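Local coordinates for exotoxin 5 (Staphylococcus aureus subsp. aureus COL, PDB 3R2I), which is of unknown function but, as a staphylococcal superantigen-like exotoxin, is probably secreted and may act on host immune defences, at residues A[69-74]-A[185-190]; A[88-93]-A[109-114]; A[138-143]-A[233-238]; A[221-226]-A[244-249]. All coordinates share one frame; numbering follows the deposited sequence.

Contact 1. Residues A[69-74]-A[185-190]; sequences EESFEP and LDFKIR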
loop_
_atom_site.group_PDB
_atom_site.type_symbol
_atom_site.label_atom_id
_atom_site.label_comp_id
_atom_site.label_asym_id
_atom_site.label_seq_id
_atom_site.Cartn_x
_atom_site.Cartn_y
_atom_site.Cartn_z
ATOM N N GLU A 69 -4.529 -0.262 -10.820
ATOM C CA GLU A 69 -3.552 0.629 -11.402
ATOM C C GLU A 69 -2.114 0.136 -11.197
ATOM O O GLU A 69 -1.828 -0.643 -10.299
ATOM C CB GLU A 69 -3.749 2.023 -10.789
ATOM C CG GLU A 69 -3.001 3.138 -11.487
ATOM C CD GLU A 69 -3.501 3.401 -12.893
ATOM O OE1 GLU A 69 -4.740 3.451 -13.085
ATOM O OE2 GLU A 69 -2.653 3.603 -13.790
ATOM N N GLU A 70 -1.208 0.589 -12.046
ATOM C CA GLU A 70 0.197 0.216 -11.924
ATOM C C GLU A 70 0.822 1.062 -10.820
ATOM O O GLU A 70 0.502 2.241 -10.655
ATOM C CB GLU A 70 0.960 0.433 -13.241
ATOM C CG GLU A 70 2.436 -0.047 -13.213
ATOM C CD GLU A 70 3.170 0.162 -14.550
ATOM O OE1 GLU A 70 2.615 0.812 -15.474
ATOM O OE2 GLU A 70 4.312 -0.331 -14.677
ATOM N N SER A 71 1.689 0.438 -10.051
ATOM C CA SER A 71 2.374 1.076 -8.952
ATOM C C SER A 71 3.849 1.284 -9.296
ATOM O O SER A 71 4.360 0.793 -10.324
ATOM C CB SER A 71 2.224 0.224 -7.704
ATOM O OG SER A 71 2.762 -1.058 -7.911
ATOM N N PHE A 72 4.513 2.038 -8.434
ATOM C CA PHE A 72 5.900 2.393 -8.631
ATOM C C PHE A 72 6.613 2.354 -7.286
ATOM O O PHE A 72 6.011 2.660 -6.238
ATOM C CB PHE A 72 5.990 3.798 -9.255
ATOM C CG PHE A 72 5.223 3.940 -10.563
ATOM C CD1 PHE A 72 3.913 4.402 -10.573
ATOM C CD2 PHE A 72 5.795 3.592 -11.753
ATOM C CE1 PHE A 72 3.189 4.501 -11.751
ATOM C CE2 PHE A 72 5.081 3.702 -12.943
ATOM C CZ PHE A 72 3.777 4.158 -12.929
ATOM N N GLU A 73 7.893 1.993 -7.342
ATOM C CA GLU A 73 8.753 1.835 -6.157
ATOM C C GLU A 73 10.109 2.543 -6.256
ATOM O O GLU A 73 11.134 1.915 -6.161
ATOM C CB GLU A 73 8.966 0.338 -5.892
ATOM C CG GLU A 73 7.643 -0.345 -5.539
ATOM C CD GLU A 73 7.744 -1.851 -5.340
ATOM O OE1 GLU A 73 8.770 -2.337 -4.809
ATOM O OE2 GLU A 73 6.759 -2.536 -5.683
ATOM N N PRO A 74 10.102 3.861 -6.456
ATOM C CA PRO A 74 11.355 4.577 -6.545
ATOM C C PRO A 74 12.043 4.467 -5.183
ATOM O O PRO A 74 11.385 4.471 -4.148
ATOM C CB PRO A 74 10.909 6.003 -6.859
ATOM C CG PRO A 74 9.504 6.078 -6.337
ATOM C CD PRO A 74 8.953 4.755 -6.647
ATOM N N LEU A 185 1.195 -2.930 1.403
ATOM C CA LEU A 185 0.599 -4.236 1.662
ATOM C C LEU A 185 -0.846 -4.253 1.180
ATOM O O LEU A 185 -1.276 -5.165 0.474
ATOM C CB LEU A 185 0.678 -4.560 3.132
ATOM C CG LEU A 185 2.098 -4.617 3.638
ATOM C CD1 LEU A 185 2.100 -4.915 5.124
ATOM C CD2 LEU A 185 2.953 -5.638 2.850
ATOM N N ASP A 186 -1.586 -3.229 1.555
ATOM C CA ASP A 186 -2.970 -3.088 1.142
ATOM C C ASP A 186 -3.101 -3.120 -0.386
ATOM O O ASP A 186 -3.942 -3.816 -0.953
ATOM C CB ASP A 186 -3.489 -1.755 1.665
ATOM C CG ASP A 186 -4.899 -1.392 1.144
ATOM O OD1 ASP A 186 -4.990 -0.370 0.403
ATOM O OD2 ASP A 186 -5.889 -2.087 1.490
ATOM N N PHE A 187 -2.243 -2.386 -1.064
ATOM C CA PHE A 187 -2.362 -2.305 -2.497
ATOM C C PHE A 187 -2.036 -3.615 -3.188
ATOM O O PHE A 187 -2.804 -4.098 -4.009
ATOM C CB PHE A 187 -1.436 -1.213 -3.036
ATOM C CG PHE A 187 -1.730 -0.847 -4.456
ATOM C CD1 PHE A 187 -1.024 -1.382 -5.484
ATOM C CD2 PHE A 187 -2.784 -0.048 -4.746
ATOM C CE1 PHE A 187 -1.337 -1.052 -6.794
ATOM C CE2 PHE A 187 -3.085 0.271 -6.029
ATOM C CZ PHE A 187 -2.347 -0.229 -7.047
ATOM N N LYS A 188 -0.908 -4.209 -2.834
ATOM C CA LYS A 188 -0.501 -5.436 -3.504
ATOM C C LYS A 188 -1.439 -6.611 -3.229
ATOM O O LYS A 188 -1.719 -7.431 -4.130
ATOM C CB LYS A 188 0.955 -5.773 -3.171
ATOM C CG LYS A 188 1.949 -4.768 -3.753
ATOM C CD LYS A 188 3.431 -5.111 -3.367
ATOM C CE LYS A 188 4.431 -4.151 -4.069
ATOM N NZ LYS A 188 5.901 -4.306 -3.711
ATOM N N ILE A 189 -1.956 -6.685 -2.006
ATOM C CA ILE A 189 -2.861 -7.781 -1.677
ATOM C C ILE A 189 -4.185 -7.610 -2.420
ATOM O O ILE A 189 -4.711 -8.579 -3.002
ATOM C CB ILE A 189 -3.091 -7.880 -0.183
ATOM C CG1 ILE A 189 -1.762 -8.260 0.507
ATOM C CG2 ILE A 189 -4.174 -8.932 0.105
ATOM C CD1 ILE A 189 -1.720 -8.039 2.032
ATOM N N ARG A 190 -4.722 -6.383 -2.438
ATOM C CA ARG A 190 -5.967 -6.161 -3.160
ATOM C C ARG A 190 -5.830 -6.428 -4.660
ATOM O O ARG A 190 -6.723 -7.014 -5.286
ATOM C CB ARG A 190 -6.544 -4.775 -2.885
ATOM C CG ARG A 190 -6.923 -4.535 -1.422
ATOM C CD ARG A 190 -7.996 -3.464 -1.331
ATOM N NE ARG A 190 -7.983 -2.651 -0.121
ATOM C CZ ARG A 190 -9.004 -1.891 0.282
ATOM N NH1 ARG A 190 -10.187 -1.897 -0.347
ATOM N NH2 ARG A 190 -8.859 -1.158 1.356
HETATM O O HOH W 1 8.745 -5.039 -4.716
#

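Contact 2. Residues A[88-93]-A[109-114]; sequences NVLNFK and NKYKEK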
loop_
_atom_site.group_PDB
_atom_site.type_symbol
_atom_site.label_atom_id
_atom_site.label_comp_id
_atom_site.label_asym_id
_atom_site.label_seq_id
_atom_site.Cartn_x
_atom_site.Cartn_y
_atom_site.Cartn_z
ATOM N N ASN A 88 1.493 20.018 1.596
ATOM C CA ASN A 88 2.923 19.824 1.513
ATOM C C ASN A 88 3.171 18.556 0.691
ATOM O O ASN A 88 2.498 17.549 0.879
ATOM C CB ASN A 88 3.545 19.766 2.906
ATOM C CG ASN A 88 3.508 21.114 3.604
ATOM O OD1 ASN A 88 3.695 22.164 2.978
ATOM N ND2 ASN A 88 3.337 21.095 4.901
ATOM N N VAL A 89 4.099 18.643 -0.254
ATOM C CA VAL A 89 4.430 17.540 -1.130
ATOM C C VAL A 89 5.933 17.340 -1.312
ATOM O O VAL A 89 6.735 18.229 -1.036
ATOM C CB VAL A 89 3.868 17.773 -2.546
ATOM C CG1 VAL A 89 2.404 18.008 -2.471
ATOM C CG2 VAL A 89 4.574 18.954 -3.261
ATOM N N LEU A 90 6.278 16.145 -1.775
ATOM C CA LEU A 90 7.641 15.782 -2.107
ATOM C C LEU A 90 7.729 15.649 -3.624
ATOM O O LEU A 90 7.102 14.794 -4.204
ATOM C CB LEU A 90 8.030 14.452 -1.459
ATOM C CG LEU A 90 8.032 14.371 0.072
ATOM C CD1 LEU A 90 8.414 12.968 0.493
ATOM C CD2 LEU A 90 8.975 15.415 0.755
ATOM N N ASN A 91 8.436 16.555 -4.280
ATOM C CA ASN A 91 8.596 16.460 -5.719
ATOM C C ASN A 91 9.956 15.881 -6.069
ATOM O O ASN A 91 10.986 16.381 -5.599
ATOM C CB ASN A 91 8.518 17.832 -6.353
ATOM C CG ASN A 91 7.161 18.408 -6.287
ATOM O OD1 ASN A 91 6.192 17.750 -6.683
ATOM N ND2 ASN A 91 7.067 19.675 -5.875
ATOM N N PHE A 92 9.952 14.847 -6.895
ATOM C CA PHE A 92 11.179 14.226 -7.345
ATOM C C PHE A 92 10.897 13.362 -8.602
ATOM O O PHE A 92 9.729 13.117 -8.953
ATOM C CB PHE A 92 11.777 13.374 -6.228
ATOM C CG PHE A 92 10.910 12.211 -5.817
ATOM C CD1 PHE A 92 11.086 10.956 -6.411
ATOM C CD2 PHE A 92 9.951 12.358 -4.813
ATOM C CE1 PHE A 92 10.305 9.870 -6.050
ATOM C CE2 PHE A 92 9.124 11.272 -4.442
ATOM C CZ PHE A 92 9.286 10.032 -5.064
ATOM N N LYS A 93 11.990 12.948 -9.249
ATOM C CA LYS A 93 12.003 12.109 -10.435
ATOM C C LYS A 93 12.948 10.926 -10.273
ATOM O O LYS A 93 13.908 10.992 -9.536
ATOM C CB LYS A 93 12.486 12.894 -11.646
ATOM C CG LYS A 93 11.713 14.145 -11.890
ATOM C CD LYS A 93 12.050 14.800 -13.233
ATOM C CE LYS A 93 11.593 13.964 -14.443
ATOM N NZ LYS A 93 11.750 14.761 -15.707
ATOM N N ASN A 109 3.855 17.859 8.207
ATOM C CA ASN A 109 5.029 18.695 8.347
ATOM C C ASN A 109 6.286 17.902 8.577
ATOM O O ASN A 109 7.262 18.440 9.127
ATOM C CB ASN A 109 4.768 19.656 9.530
ATOM C CG ASN A 109 3.801 20.776 9.160
ATOM O OD1 ASN A 109 3.913 21.358 8.089
ATOM N ND2 ASN A 109 2.876 21.095 10.048
ATOM N N LYS A 110 6.331 16.688 8.042
ATOM C CA LYS A 110 7.436 15.792 8.367
ATOM C C LYS A 110 8.759 15.862 7.590
ATOM O O LYS A 110 9.792 15.367 8.091
ATOM C CB LYS A 110 6.926 14.337 8.446
ATOM C CG LYS A 110 7.797 13.453 9.360
ATOM C CD LYS A 110 7.018 12.237 9.980
ATOM C CE LYS A 110 7.136 10.935 9.214
ATOM N NZ LYS A 110 8.469 10.266 9.445
ATOM N N TYR A 111 8.805 16.480 6.427
ATOM C CA TYR A 111 10.107 16.451 5.723
ATOM C C TYR A 111 10.566 17.846 5.296
ATOM O O TYR A 111 11.041 18.036 4.190
ATOM C CB TYR A 111 10.019 15.478 4.516
ATOM C CG TYR A 111 9.598 14.043 4.879
ATOM C CD1 TYR A 111 8.278 13.647 4.807
ATOM C CD2 TYR A 111 10.528 13.097 5.308
ATOM C CE1 TYR A 111 7.885 12.360 5.133
ATOM C CE2 TYR A 111 10.140 11.798 5.640
ATOM C CZ TYR A 111 8.814 11.437 5.540
ATOM O OH TYR A 111 8.384 10.166 5.885
ATOM N N LYS A 112 10.445 18.813 6.193
ATOM C CA LYS A 112 10.819 20.186 5.863
ATOM C C LYS A 112 12.309 20.308 5.599
ATOM O O LYS A 112 12.728 21.132 4.780
ATOM C CB LYS A 112 10.368 21.155 6.953
ATOM C CG LYS A 112 8.832 21.218 7.134
ATOM C CD LYS A 112 8.479 22.040 8.395
ATOM C CE LYS A 112 6.961 22.073 8.691
ATOM N NZ LYS A 112 6.662 22.609 10.082
ATOM N N GLU A 113 13.114 19.517 6.305
ATOM C CA GLU A 113 14.552 19.507 6.064
ATOM C C GLU A 113 14.795 18.455 5.003
ATOM O O GLU A 113 14.080 17.470 4.956
ATOM C CB GLU A 113 15.357 19.136 7.319
ATOM C CG GLU A 113 15.407 20.189 8.405
ATOM C CD GLU A 113 16.481 19.883 9.474
ATOM O OE1 GLU A 113 16.618 18.701 9.909
ATOM O OE2 GLU A 113 17.187 20.844 9.877
ATOM N N LYS A 114 15.813 18.643 4.168
ATOM C CA LYS A 114 16.122 17.673 3.131
ATOM C C LYS A 114 16.405 16.334 3.808
ATOM O O LYS A 114 17.232 16.251 4.704
ATOM C CB LYS A 114 17.301 18.105 2.293
ATOM C CG LYS A 114 17.401 17.322 1.010
ATOM C CD LYS A 114 18.585 17.753 0.146
ATOM C CE LYS A 114 18.638 16.920 -1.144
ATOM N NZ LYS A 114 19.945 17.047 -1.861
HETATM O O HOH W 2 3.553 23.437 6.609
#

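Contact 3. Residues A[138-143]-A[233-238]; sequences GITKKN and FDVMDS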
loop_
_atom_site.group_PDB
_atom_site.type_symbol
_atom_site.label_atom_id
_atom_site.label_comp_id
_atom_site.label_asym_id
_atom_site.label_seq_id
_atom_site.Cartn_x
_atom_site.Cartn_y
_atom_site.Cartn_z
ATOM N N GLY A 138 3.183 6.416 1.664
ATOM C CA GLY A 138 4.040 5.365 1.163
ATOM C C GLY A 138 5.535 5.568 1.338
ATOM O O GLY A 138 6.331 4.893 0.676
ATOM N N ILE A 139 5.915 6.424 2.284
ATOM C CA ILE A 139 7.314 6.789 2.525
ATOM C C ILE A 139 7.918 5.958 3.619
ATOM O O ILE A 139 7.397 5.915 4.706
ATOM C CB ILE A 139 7.389 8.264 2.910
ATOM C CG1 ILE A 139 6.701 9.128 1.833
ATOM C CG2 ILE A 139 8.837 8.748 3.103
ATOM C CD1 ILE A 139 6.227 10.480 2.395
ATOM N N THR A 140 9.007 5.264 3.308
ATOM C CA THR A 140 9.711 4.418 4.283
ATOM C C THR A 140 11.187 4.709 4.222
ATOM O O THR A 140 11.637 5.361 3.310
ATOM C CB THR A 140 9.531 2.913 3.949
ATOM O OG1 THR A 140 9.902 2.685 2.586
ATOM C CG2 THR A 140 8.056 2.460 4.153
ATOM N N LYS A 141 11.928 4.256 5.216
ATOM C CA LYS A 141 13.363 4.381 5.222
ATOM C C LYS A 141 13.939 3.205 4.449
ATOM O O LYS A 141 13.525 2.063 4.641
ATOM C CB LYS A 141 13.899 4.387 6.644
ATOM C CG LYS A 141 13.522 5.631 7.420
ATOM C CD LYS A 141 14.215 5.691 8.818
ATOM C CE LYS A 141 13.774 6.937 9.575
ATOM N NZ LYS A 141 14.367 7.035 10.937
ATOM N N LYS A 142 14.888 3.475 3.561
ATOM C CA LYS A 142 15.477 2.400 2.755
ATOM C C LYS A 142 16.182 1.356 3.616
ATOM O O LYS A 142 16.546 1.634 4.769
ATOM C CB LYS A 142 16.493 2.956 1.749
ATOM C CG LYS A 142 17.848 3.360 2.384
ATOM C CD LYS A 142 18.772 3.952 1.334
ATOM C CE LYS A 142 20.155 4.245 1.899
ATOM N NZ LYS A 142 21.028 4.935 0.889
ATOM N N ASN A 143 16.423 0.179 3.044
ATOM C CA ASN A 143 17.129 -0.878 3.782
ATOM C C ASN A 143 18.518 -0.436 4.138
ATOM O O ASN A 143 19.197 0.169 3.306
ATOM C CB ASN A 143 17.287 -2.158 2.949
ATOM C CG ASN A 143 15.976 -2.835 2.654
ATOM O OD1 ASN A 143 14.923 -2.388 3.093
ATOM N ND2 ASN A 143 16.031 -3.920 1.876
ATOM N N PHE A 233 0.201 6.451 5.514
ATOM C CA PHE A 233 1.500 6.856 6.078
ATOM C C PHE A 233 2.050 5.865 7.087
ATOM O O PHE A 233 3.223 5.930 7.406
ATOM C CB PHE A 233 1.429 8.239 6.715
ATOM C CG PHE A 233 1.057 9.295 5.738
ATOM C CD1 PHE A 233 2.028 10.012 5.078
ATOM C CD2 PHE A 233 -0.266 9.484 5.397
ATOM C CE1 PHE A 233 1.681 10.941 4.131
ATOM C CE2 PHE A 233 -0.628 10.423 4.446
ATOM C CZ PHE A 233 0.328 11.159 3.823
ATOM N N ASP A 234 1.213 4.962 7.601
ATOM C CA ASP A 234 1.682 3.983 8.571
ATOM C C ASP A 234 2.707 3.054 7.944
ATOM O O ASP A 234 2.559 2.578 6.815
ATOM C CB ASP A 234 0.553 3.121 9.108
ATOM C CG ASP A 234 -0.497 3.900 9.846
ATOM O OD1 ASP A 234 -0.428 5.141 9.954
ATOM O OD2 ASP A 234 -1.418 3.227 10.331
ATOM N N VAL A 235 3.665 2.712 8.774
ATOM C CA VAL A 235 4.811 1.912 8.436
ATOM C C VAL A 235 5.028 0.808 9.482
ATOM O O VAL A 235 4.548 0.923 10.606
ATOM C CB VAL A 235 5.959 2.931 8.382
ATOM C CG1 VAL A 235 7.145 2.603 9.293
ATOM C CG2 VAL A 235 6.242 3.344 7.004
ATOM N N MET A 236 5.727 -0.261 9.104
ATOM C CA MET A 236 6.031 -1.341 10.040
ATOM C C MET A 236 7.263 -2.111 9.553
ATOM O O MET A 236 7.636 -1.985 8.401
ATOM C CB MET A 236 4.846 -2.289 10.119
ATOM C CG MET A 236 4.682 -3.133 8.860
ATOM S SD MET A 236 3.065 -3.940 8.722
ATOM C CE MET A 236 2.055 -2.512 8.263
ATOM N N ASP A 237 7.889 -2.873 10.446
ATOM C CA ASP A 237 9.051 -3.699 10.119
ATOM C C ASP A 237 8.520 -4.970 9.511
ATOM O O ASP A 237 7.800 -5.701 10.177
ATOM C CB ASP A 237 9.848 -4.063 11.367
ATOM C CG ASP A 237 10.793 -2.995 11.795
ATOM O OD1 ASP A 237 11.137 -2.082 10.969
ATOM O OD2 ASP A 237 11.267 -3.143 12.944
ATOM N N SER A 238 8.903 -5.268 8.274
ATOM C CA SER A 238 8.340 -6.426 7.604
ATOM C C SER A 238 8.680 -7.765 8.264
ATOM O O SER A 238 7.954 -8.738 8.104
ATOM C CB SER A 238 8.715 -6.410 6.117
ATOM O OG SER A 238 10.074 -6.694 5.930
HETATM O O HOH W 3 5.017 6.965 5.299
#

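Contact 4. Residues A[221-226]-A[244-249]; sequences IDLSEK and IEVNLN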
loop_
_atom_site.group_PDB
_atom_site.type_symbol
_atom_site.label_atom_id
_atom_site.label_comp_id
_atom_site.label_asym_id
_atom_site.label_seq_id
_atom_site.Cartn_x
_atom_site.Cartn_y
_atom_site.Cartn_z
ATOM N N ILE A 221 -7.961 -4.202 7.563
ATOM C CA ILE A 221 -8.365 -3.411 6.428
ATOM C C ILE A 221 -9.685 -3.954 5.904
ATOM O O ILE A 221 -9.791 -5.149 5.598
ATOM C CB ILE A 221 -7.333 -3.534 5.323
ATOM C CG1 ILE A 221 -5.958 -3.012 5.795
ATOM C CG2 ILE A 221 -7.804 -2.744 4.061
ATOM C CD1 ILE A 221 -4.803 -3.352 4.858
ATOM N N ASP A 222 -10.683 -3.088 5.803
ATOM C CA ASP A 222 -12.005 -3.469 5.312
ATOM C C ASP A 222 -11.985 -3.346 3.781
ATOM O O ASP A 222 -11.732 -2.258 3.249
ATOM C CB ASP A 222 -13.015 -2.558 5.991
ATOM C CG ASP A 222 -14.429 -2.733 5.501
ATOM O OD1 ASP A 222 -14.695 -3.541 4.587
ATOM O OD2 ASP A 222 -15.287 -2.005 6.040
ATOM N N LEU A 223 -12.207 -4.462 3.080
ATOM C CA LEU A 223 -12.209 -4.474 1.617
ATOM C C LEU A 223 -13.305 -3.659 0.945
ATOM O O LEU A 223 -13.167 -3.300 -0.250
ATOM C CB LEU A 223 -12.252 -5.912 1.076
ATOM C CG LEU A 223 -11.053 -6.809 1.414
ATOM C CD1 LEU A 223 -11.212 -8.230 0.923
ATOM C CD2 LEU A 223 -9.771 -6.160 0.842
ATOM N N SER A 224 -14.370 -3.335 1.689
ATOM C CA SER A 224 -15.496 -2.590 1.132
ATOM C C SER A 224 -15.251 -1.079 0.983
ATOM O O SER A 224 -16.090 -0.361 0.472
ATOM C CB SER A 224 -16.744 -2.805 1.996
ATOM O OG SER A 224 -16.620 -2.093 3.218
ATOM N N GLU A 225 -14.097 -0.612 1.445
ATOM C CA GLU A 225 -13.730 0.772 1.341
ATOM C C GLU A 225 -12.259 0.872 0.967
ATOM O O GLU A 225 -11.464 -0.003 1.297
ATOM C CB GLU A 225 -13.809 1.463 2.709
ATOM C CG GLU A 225 -15.149 1.569 3.396
ATOM C CD GLU A 225 -15.066 2.482 4.646
ATOM O OE1 GLU A 225 -16.078 3.145 4.987
ATOM O OE2 GLU A 225 -13.973 2.576 5.260
ATOM N N LYS A 226 -11.885 2.002 0.404
ATOM C CA LYS A 226 -10.498 2.302 0.053
ATOM C C LYS A 226 -9.747 2.654 1.318
ATOM O O LYS A 226 -10.309 3.296 2.219
ATOM C CB LYS A 226 -10.511 3.530 -0.833
ATOM C CG LYS A 226 -9.160 4.034 -1.349
ATOM C CD LYS A 226 -9.421 5.227 -2.289
ATOM C CE LYS A 226 -8.122 5.812 -2.819
ATOM N NZ LYS A 226 -8.299 7.000 -3.688
ATOM N N ILE A 244 -0.568 -13.118 7.263
ATOM C CA ILE A 244 -1.566 -12.267 6.679
ATOM C C ILE A 244 -2.730 -13.163 6.315
ATOM O O ILE A 244 -2.568 -14.203 5.676
ATOM C CB ILE A 244 -1.083 -11.528 5.427
ATOM C CG1 ILE A 244 0.211 -10.764 5.695
ATOM C CG2 ILE A 244 -2.196 -10.580 4.913
ATOM C CD1 ILE A 244 0.823 -10.186 4.376
ATOM N N GLU A 245 -3.910 -12.762 6.738
ATOM C CA GLU A 245 -5.093 -13.544 6.471
ATOM C C GLU A 245 -6.145 -12.690 5.819
ATOM O O GLU A 245 -6.443 -11.613 6.293
ATOM C CB GLU A 245 -5.672 -14.046 7.789
ATOM C CG GLU A 245 -4.756 -14.908 8.621
ATOM C CD GLU A 245 -5.302 -15.142 10.058
ATOM O OE1 GLU A 245 -6.064 -14.275 10.597
ATOM O OE2 GLU A 245 -4.925 -16.173 10.669
ATOM N N VAL A 246 -6.708 -13.170 4.734
ATOM C CA VAL A 246 -7.784 -12.471 4.072
ATOM C C VAL A 246 -9.036 -13.337 4.176
ATOM O O VAL A 246 -8.978 -14.556 3.954
ATOM C CB VAL A 246 -7.458 -12.212 2.590
ATOM C CG1 VAL A 246 -8.631 -11.546 1.882
ATOM C CG2 VAL A 246 -6.184 -11.372 2.468
ATOM N N ASN A 247 -10.149 -12.699 4.534
ATOM C CA ASN A 247 -11.442 -13.332 4.628
ATOM C C ASN A 247 -12.320 -12.695 3.575
ATOM O O ASN A 247 -12.447 -11.464 3.533
ATOM C CB ASN A 247 -12.076 -13.103 5.995
ATOM C CG ASN A 247 -11.185 -13.573 7.135
ATOM O OD1 ASN A 247 -10.817 -14.727 7.215
ATOM N ND2 ASN A 247 -10.863 -12.665 8.040
ATOM N N LEU A 248 -12.879 -13.533 2.708
ATOM C CA LEU A 248 -13.780 -13.135 1.654
ATOM C C LEU A 248 -15.141 -13.656 2.103
ATOM O O LEU A 248 -15.423 -14.859 2.005
ATOM C CB LEU A 248 -13.367 -13.760 0.335
ATOM C CG LEU A 248 -12.002 -13.311 -0.167
ATOM C CD1 LEU A 248 -11.689 -13.974 -1.466
ATOM C CD2 LEU A 248 -11.938 -11.801 -0.344
ATOM N N ASN A 249 -15.986 -12.754 2.590
ATOM C CA ASN A 249 -17.302 -13.115 3.108
ATOM C C ASN A 249 -18.387 -12.927 2.051
ATOM O O ASN A 249 -18.083 -12.719 0.875
ATOM C CB ASN A 249 -17.609 -12.218 4.306
ATOM C CG ASN A 249 -16.509 -12.254 5.333
ATOM O OD1 ASN A 249 -15.742 -13.225 5.401
ATOM N ND2 ASN A 249 -16.407 -11.200 6.129
ATOM O OXT ASN A 249 -19.584 -12.955 2.363
#

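Contact 1. Residues A[69-74]-A[185-190]
Glu69 begins the contact with its backbone: its carbonyl O lies at the rim of the Phe187 ring, in the ring plane, 3.3 Å from CZ. The same oxygen accepts a hydrogen bond from Lys191, one helical turn on from Phe187, so it serves a charged donor as well as an aromatic edge. At Ser71 the CB points at the helix and packs obliquely against the ring, 3.9 Å from Phe187 CE1. Phe187 reaches both residues because its CG stands anti to the backbone N (chi1 -167°), which throws the ring off the helix toward the loop; Val123 adds a further contact to this ring. Glu73 makes a salt bridge, its OE2 2.8 Å from Lys188 NZ. The two chains approach from opposite directions, both extended beyond CG, and the ammonium sits 43° out of the carboxylate plane. Water 1 spans the pair, donating to Glu73 OE1 at 2.7 Å and accepting a weak bond from Lys188 NZ. Lys188 NZ also forms a salt bridge with Glu184, one helical turn back. The loop that follows helix 57-68 in the OB-fold part is thus joined to helix 182-197 of the beta-grasp part. With two carboxylates around one ammonium, Lys188 is probably kept protonated, and the interface combines a buried aromatic edge with a hydrated ionic link at the surface.

Contact 2. Residues A[88-93]-A[109-114]
Leu90 of strand 87-94 and Tyr111 of the loop before strand 115-116 meet inside the OB-fold domain, where the loop packs against the curled sheet. The apolar part of the contact is this pair. Leu90 CD2 lies 3.9 Å from Tyr111 CB, and the two side chains cross at about a right angle, with CD1 of the leucine oblique to the tyrosine ring. The CB atoms of Leu90 and Tyr111 both point toward the opposite segment. Tyr111 carries its CG anti to its own carbonyl carbon (chi1 -57°), and the ring runs on past Leu90 into the interior, where it touches Leu103, Leu118 and Ile139. Leu90 also packs on Val79 and Ile139, so the two residues belong to one hydrophobic cluster within the barrel. The backbone of Tyr111 is tied to Ser81 of strand 77-84, which fixes the loop beside the sheet.

The polar part lies at the other end, nearer solvent. The amides of Asn88 and Asn109 lie near each other, planes 51° apart, and Asn88 ND2 is 3.3 Å from Asn109 OD1. A hydrogen bond from Asn88 ND2 to the backbone O of Lys108 anchors this amide to the residue just ahead of the loop segment. Water 2 bridges the two asparagines: it accepts from Asn88 ND2 at 2.9 Å and donates to Asn109 OD1 at 2.6 Å.

Contact 3. Residues A[138-143]-A[233-238]
The end of OB-fold strand 133-141 meets the short strand 235-237 of the beta-grasp part, which pairs with 179-181 in a two-stranded antiparallel sheet. Thr140 and Val235 stand closest, CA to CA 6.9 Å, and their methyls make the direct contact. Thr140 CG2 is 3.5 Å from Val235 CG2, short for two methyls; Val235 is modelled with a nearly eclipsed chi1 (124°), which leaves the exact closeness doubtful. With OG1 between the backbone N and the carbonyl carbon (chi1 53°), CG2 is the branch of Thr140 presented to Val235. Val235 CG2 also rests 3.6 Å from the carbonyl O of Ile139, so one methyl branch covers both neighbours. Glu179 touches Thr140 and Val235, bringing the second strand of the small sheet up to the same place. Gly138 is backbone hydrogen-bonded to Met232, the residue before Phe233. Water 3 also bridges the two segments, donating to Ile139 O at 2.7 Å and to Phe233 O at 3.0 Å.

Contact 4. Residues A[221-226]-A[244-249]
Leu223 CD1 is the point of contact, lying 3.9 Å from Leu248 CD2 and 4.3 Å from Val246 CG1. It also approaches the backbone of strand 241-248, 4.3 Å from Asn247 O. Its CB is directed at the strand, and the two leucine side chains meet at a slant. What sets Leu223 in place is a type I beta turn from Asp222 to Glu225. Within it Asp222 OD1 accepts from Ser224 N at 2.9 Å, an Asx turn, and takes a second bond from Ser224 OG at 2.8 Å. Both donors come from the same face of the carboxylate, above its plane, so one oxygen grips the turn twice. Farther out, Leu223 is bonded through its backbone to Gly207 and packs on Ile209 and Arg190. The turn follows strand 218-222, an outermost strand of the beta-grasp sheet in this chain, and from it the Leu223 side chain reaches over strand 207-213 to strand 241-248, with helix 182-197 packed against Leu223 and strand 155-160 against Leu248.

Contacts 1 and 3 both join the OB-fold part to the beta-grasp part, their centres about 14 Å apart, and they meet where Leu185 CD1 packs 3.9 Å from Met236 SD. Contact 2 lies wholly in the OB-fold part, yet it shares the sheet of contact 3: Leu90 CD1 is 3.8 Å from Ile139 CD1. It touches contact 1 as well, through Phe92 and Pro74. Contact 4 belongs to the beta-grasp part and is tied to contact 1 by Arg190, whose NH1 lies 2.8 Å from Glu225 O in a probable hydrogen bond. Contacts 2 and 4 are the farthest apart, centres about 32 Å, across the middle of the chain.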